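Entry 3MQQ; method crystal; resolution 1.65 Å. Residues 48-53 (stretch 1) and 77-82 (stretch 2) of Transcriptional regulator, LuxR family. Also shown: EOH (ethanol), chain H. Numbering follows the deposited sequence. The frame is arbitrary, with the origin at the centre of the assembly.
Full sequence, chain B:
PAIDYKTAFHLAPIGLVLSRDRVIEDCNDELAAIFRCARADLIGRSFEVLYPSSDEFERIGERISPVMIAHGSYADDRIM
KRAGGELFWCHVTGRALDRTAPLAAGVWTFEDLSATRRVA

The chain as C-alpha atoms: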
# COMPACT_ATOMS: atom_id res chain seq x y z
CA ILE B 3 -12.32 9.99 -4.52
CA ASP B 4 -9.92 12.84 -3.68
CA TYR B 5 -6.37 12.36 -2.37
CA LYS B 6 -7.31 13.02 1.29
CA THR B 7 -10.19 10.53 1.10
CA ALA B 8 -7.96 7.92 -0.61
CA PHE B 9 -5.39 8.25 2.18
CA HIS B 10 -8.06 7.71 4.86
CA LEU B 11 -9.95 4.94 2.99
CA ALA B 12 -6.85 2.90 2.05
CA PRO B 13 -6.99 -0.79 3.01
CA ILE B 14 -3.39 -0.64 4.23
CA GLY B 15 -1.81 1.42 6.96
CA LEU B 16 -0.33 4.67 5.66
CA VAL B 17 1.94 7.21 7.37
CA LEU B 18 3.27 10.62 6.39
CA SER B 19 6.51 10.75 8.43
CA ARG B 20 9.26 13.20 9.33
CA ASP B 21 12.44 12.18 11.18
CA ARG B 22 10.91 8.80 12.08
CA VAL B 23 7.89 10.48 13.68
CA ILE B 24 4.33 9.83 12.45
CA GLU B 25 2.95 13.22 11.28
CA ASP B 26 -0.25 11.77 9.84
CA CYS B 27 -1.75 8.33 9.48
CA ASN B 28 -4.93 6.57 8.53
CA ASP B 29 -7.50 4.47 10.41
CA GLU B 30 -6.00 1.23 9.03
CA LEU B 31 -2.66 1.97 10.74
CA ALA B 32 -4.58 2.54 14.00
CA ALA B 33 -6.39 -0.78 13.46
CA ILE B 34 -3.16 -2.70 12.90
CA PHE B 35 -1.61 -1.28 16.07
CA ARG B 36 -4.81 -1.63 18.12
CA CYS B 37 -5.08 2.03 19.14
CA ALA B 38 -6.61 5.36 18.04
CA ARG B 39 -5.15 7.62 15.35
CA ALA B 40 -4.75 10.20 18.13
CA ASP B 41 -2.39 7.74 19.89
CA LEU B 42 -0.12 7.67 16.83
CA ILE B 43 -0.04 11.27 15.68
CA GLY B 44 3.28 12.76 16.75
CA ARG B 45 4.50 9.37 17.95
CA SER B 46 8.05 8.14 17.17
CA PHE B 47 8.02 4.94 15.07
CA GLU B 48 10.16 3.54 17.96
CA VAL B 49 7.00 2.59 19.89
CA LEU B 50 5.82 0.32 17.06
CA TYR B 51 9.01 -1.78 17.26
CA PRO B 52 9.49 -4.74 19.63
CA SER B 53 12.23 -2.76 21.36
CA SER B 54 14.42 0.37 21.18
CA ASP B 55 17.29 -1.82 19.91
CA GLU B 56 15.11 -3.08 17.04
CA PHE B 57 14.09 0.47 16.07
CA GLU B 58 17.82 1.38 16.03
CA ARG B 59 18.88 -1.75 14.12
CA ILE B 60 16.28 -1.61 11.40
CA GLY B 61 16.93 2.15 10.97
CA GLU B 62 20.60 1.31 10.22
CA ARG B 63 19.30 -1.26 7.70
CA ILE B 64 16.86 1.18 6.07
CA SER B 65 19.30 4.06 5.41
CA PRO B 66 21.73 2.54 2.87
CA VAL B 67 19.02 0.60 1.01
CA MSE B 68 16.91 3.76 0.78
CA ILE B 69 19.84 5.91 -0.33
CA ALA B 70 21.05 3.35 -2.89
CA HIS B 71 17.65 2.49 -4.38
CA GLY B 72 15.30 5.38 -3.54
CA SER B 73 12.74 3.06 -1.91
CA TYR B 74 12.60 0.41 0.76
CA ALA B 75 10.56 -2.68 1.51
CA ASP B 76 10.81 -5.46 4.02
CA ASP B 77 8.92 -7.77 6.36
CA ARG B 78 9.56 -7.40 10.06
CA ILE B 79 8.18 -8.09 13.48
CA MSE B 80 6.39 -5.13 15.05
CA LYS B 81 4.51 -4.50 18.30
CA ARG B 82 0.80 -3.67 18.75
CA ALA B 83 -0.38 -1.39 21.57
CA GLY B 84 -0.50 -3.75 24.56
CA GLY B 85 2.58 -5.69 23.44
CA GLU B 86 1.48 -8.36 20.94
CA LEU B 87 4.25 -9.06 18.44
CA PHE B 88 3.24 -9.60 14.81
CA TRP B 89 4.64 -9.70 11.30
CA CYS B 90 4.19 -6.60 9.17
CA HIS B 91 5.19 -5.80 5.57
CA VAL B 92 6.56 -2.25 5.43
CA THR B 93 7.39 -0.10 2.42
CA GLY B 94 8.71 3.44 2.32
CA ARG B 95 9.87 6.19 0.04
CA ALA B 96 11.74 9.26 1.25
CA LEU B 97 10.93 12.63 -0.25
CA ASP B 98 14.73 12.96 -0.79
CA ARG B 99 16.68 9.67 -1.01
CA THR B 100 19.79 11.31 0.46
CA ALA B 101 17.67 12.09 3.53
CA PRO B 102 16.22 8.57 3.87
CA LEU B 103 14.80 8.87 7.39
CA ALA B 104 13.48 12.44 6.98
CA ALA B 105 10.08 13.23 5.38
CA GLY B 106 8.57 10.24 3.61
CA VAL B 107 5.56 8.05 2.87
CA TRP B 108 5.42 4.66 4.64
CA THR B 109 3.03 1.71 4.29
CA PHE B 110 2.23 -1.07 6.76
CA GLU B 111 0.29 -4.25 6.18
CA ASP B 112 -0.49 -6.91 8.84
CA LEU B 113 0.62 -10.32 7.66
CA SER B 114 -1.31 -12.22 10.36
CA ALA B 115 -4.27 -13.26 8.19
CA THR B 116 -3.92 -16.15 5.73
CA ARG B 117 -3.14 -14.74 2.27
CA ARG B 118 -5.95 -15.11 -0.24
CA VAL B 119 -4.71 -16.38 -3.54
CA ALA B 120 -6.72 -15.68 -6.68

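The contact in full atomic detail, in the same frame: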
# COMPACT_ATOMS: atom_id res chain seq x y z
N GLU B 48 9.51 4.44 16.97
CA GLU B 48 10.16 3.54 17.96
C GLU B 48 9.17 2.69 18.77
O GLU B 48 9.45 1.53 19.13
CB GLU B 48 11.01 4.40 18.92
CG GLU B 48 11.83 3.67 20.03
CD GLU B 48 12.63 4.66 20.91
OE1 GLU B 48 13.47 4.20 21.71
OE2 GLU B 48 12.42 5.90 20.81
N VAL B 49 8.00 3.27 19.05
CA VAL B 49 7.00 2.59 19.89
C VAL B 49 6.33 1.39 19.19
O VAL B 49 5.71 0.56 19.84
CB VAL B 49 5.95 3.59 20.50
CG1 VAL B 49 6.64 4.62 21.35
CG2 VAL B 49 5.08 4.27 19.43
N LEU B 50 6.47 1.33 17.88
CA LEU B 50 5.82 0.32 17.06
C LEU B 50 6.76 -0.87 16.94
O LEU B 50 6.35 -1.91 16.49
CB LEU B 50 5.47 0.85 15.67
CG LEU B 50 4.63 2.13 15.54
CD1 LEU B 50 4.57 2.53 14.07
CD2 LEU B 50 3.24 1.98 16.13
N TYR B 51 8.02 -0.70 17.32
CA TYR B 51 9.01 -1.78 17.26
C TYR B 51 8.99 -2.62 18.54
O TYR B 51 8.57 -2.13 19.60
CB TYR B 51 10.42 -1.21 17.01
CG TYR B 51 10.66 -0.75 15.59
CD1 TYR B 51 11.14 -1.65 14.62
CD2 TYR B 51 10.37 0.57 15.19
CE1 TYR B 51 11.37 -1.25 13.28
CE2 TYR B 51 10.59 0.97 13.86
CZ TYR B 51 11.07 0.06 12.91
OH TYR B 51 11.28 0.46 11.62
N PRO B 52 9.47 -3.87 18.46
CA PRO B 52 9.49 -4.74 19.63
C PRO B 52 10.33 -4.14 20.74
O PRO B 52 10.07 -4.39 21.92
CB PRO B 52 10.15 -6.01 19.10
CG PRO B 52 9.80 -6.01 17.62
CD PRO B 52 9.94 -4.56 17.24
N SER B 53 11.35 -3.39 20.37
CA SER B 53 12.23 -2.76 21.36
C SER B 53 12.96 -1.57 20.73
O SER B 53 12.98 -1.41 19.50
CB SER B 53 13.25 -3.78 21.85
OG SER B 53 14.15 -4.12 20.79
N ASP B 77 9.87 -7.24 5.36
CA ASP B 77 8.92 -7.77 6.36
C ASP B 77 9.65 -7.73 7.68
O ASP B 77 10.84 -8.10 7.73
CB ASP B 77 8.61 -9.23 6.02
CG ASP B 77 7.97 -9.37 4.68
OD1 ASP B 77 7.03 -8.60 4.38
OD2 ASP B 77 8.44 -10.22 3.89
N ARG B 78 8.96 -7.32 8.74
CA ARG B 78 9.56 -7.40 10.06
C ARG B 78 8.54 -7.61 11.14
O ARG B 78 7.35 -7.42 10.94
CB ARG B 78 10.41 -6.17 10.39
CG ARG B 78 9.62 -5.01 10.98
CD ARG B 78 8.78 -4.32 9.91
NE ARG B 78 9.64 -3.56 9.01
CZ ARG B 78 10.03 -2.30 9.23
NH1 ARG B 78 9.64 -1.64 10.32
NH2 ARG B 78 10.81 -1.71 8.36
N ILE B 79 9.04 -7.94 12.33
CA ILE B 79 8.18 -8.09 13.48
C ILE B 79 8.01 -6.72 14.14
O ILE B 79 9.00 -6.01 14.39
CB ILE B 79 8.80 -9.10 14.46
CG1 ILE B 79 8.73 -10.50 13.83
CG2 ILE B 79 8.09 -9.04 15.82
CD1 ILE B 79 9.65 -11.53 14.49
N MSE B 80 6.75 -6.35 14.37
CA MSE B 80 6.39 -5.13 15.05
C MSE B 80 5.53 -5.44 16.27
O MSE B 80 5.22 -6.60 16.52
CB MSE B 80 5.68 -4.17 14.07
CG MSE B 80 6.56 -3.88 12.84
SE MSE B 80 8.13 -2.83 13.27
CE MSE B 80 7.33 -1.06 13.15
N LYS B 81 5.20 -4.39 17.02
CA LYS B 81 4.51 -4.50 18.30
C LYS B 81 3.22 -3.68 18.35
O LYS B 81 3.24 -2.44 18.26
CB LYS B 81 5.46 -4.03 19.42
CG LYS B 81 4.93 -4.31 20.82
CD LYS B 81 5.97 -3.93 21.87
CE LYS B 81 6.07 -2.42 22.01
NZ LYS B 81 4.71 -1.85 21.98
N ARG B 82 2.09 -4.36 18.55
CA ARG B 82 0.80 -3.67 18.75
C ARG B 82 0.75 -2.98 20.12
O ARG B 82 1.48 -3.36 21.04
CB ARG B 82 -0.38 -4.65 18.61
CG ARG B 82 -0.33 -5.53 17.36
CD ARG B 82 -1.61 -6.37 17.22
NE ARG B 82 -1.46 -7.56 16.38
CZ ARG B 82 -1.63 -7.58 15.06
NH1 ARG B 82 -1.94 -6.44 14.41
NH2 ARG B 82 -1.50 -8.71 14.40
C1 EOH H . 11.07 3.81 10.26
C2 EOH H . 11.92 5.05 10.31
O EOH H . 11.46 2.91 11.26
O HOH W 1 3.26 -0.44 20.06

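Contact between residues 48-53, a 3-10 turn that runs on into loop, and residues 77-82, the end of a β-strand and the residue after it. The two segments are distant in sequence, with touching residues at least 27 positions apart, and together they bury 415 Å². They approach most tightly where Leu50 and Tyr51 pass Lys81 and Met80: the CA atoms of Tyr51 and Met80 are 4.8 Å apart, those of Leu50 and Lys81 5.1 Å.

One main-chain hydrogen bond joins the segments, from Lys81 N to Leu50 O, 2.8 Å long with an N-H...O angle of 159°, short and nearly straight. The acceptor sits at the end of the 3-10 segment, whose turn is held by the bond from Tyr51 N to Glu48 O (3.2 Å). Leu50 O also lies 3.4 Å from Met80 CB.

The lysine side chain and a water add polar links. Lys81 has the largest covered area of the twelve residues, 85 Å². Its CA-to-CB bond points toward the turn; chi1 and chi2 are t, then chi3 and chi4 are both p, so the chain starts extended and bends near its end. This brings Lys81 NZ to 3.4 Å from Val49 O, a weak hydrogen bond. Water 1 reinforces it: the water O donates to Val49 O (2.7 Å) and to Lys81 O (2.7 Å) and accepts from Lys81 NZ (2.8 Å), linking both ends of the lysine to the same turn carbonyl. Along the way the aliphatic part of the side chain passes the loop, with Lys81 CE 3.5 Å from Tyr51 O and Lys81 CB 4.1 Å from Pro52 CA.

The aromatic contact is made by Met80, a selenomethionine, whose m, m, m side chain curls over one face of the Tyr51 ring. Met80 SE lies 3.8 Å from the centroid of the Tyr51 ring, 25° off the normal; Met80 CE is also 3.8 Å from that centroid but only 6° off, so the methyl sits almost directly above the ring centre in a CH-pi contact. The selenium is displaced toward the rim, where Met80 SE is 3.5 Å from Tyr51 CD1.

The tyrosine hydroxyl forms hydrogen bonds of its own. The Tyr51 CA-to-CB bond points away from the strand, yet the end of the side chain comes nearer. Arg78 NH1 donates to Tyr51 OH at 3.0 Å, with an angle of 142°, and the hydroxyl lies at the edge of the guanidinium, near its plane, as suits an N-H donor. An ethanol, probably from the crystallisation liquor, also bonds there: its O is 2.5 Å from Tyr51 OH, a very short hydrogen bond.

Apolar packing completes the contact. Met80 CE also meets the turn at Leu50 CB (3.7 Å), so one methyl touches both Leu50 and the tyrosine ring. Further out, Pro52 CG packs 3.9 Å from Ile79 CG2 and 3.3 Å from Ile79 O.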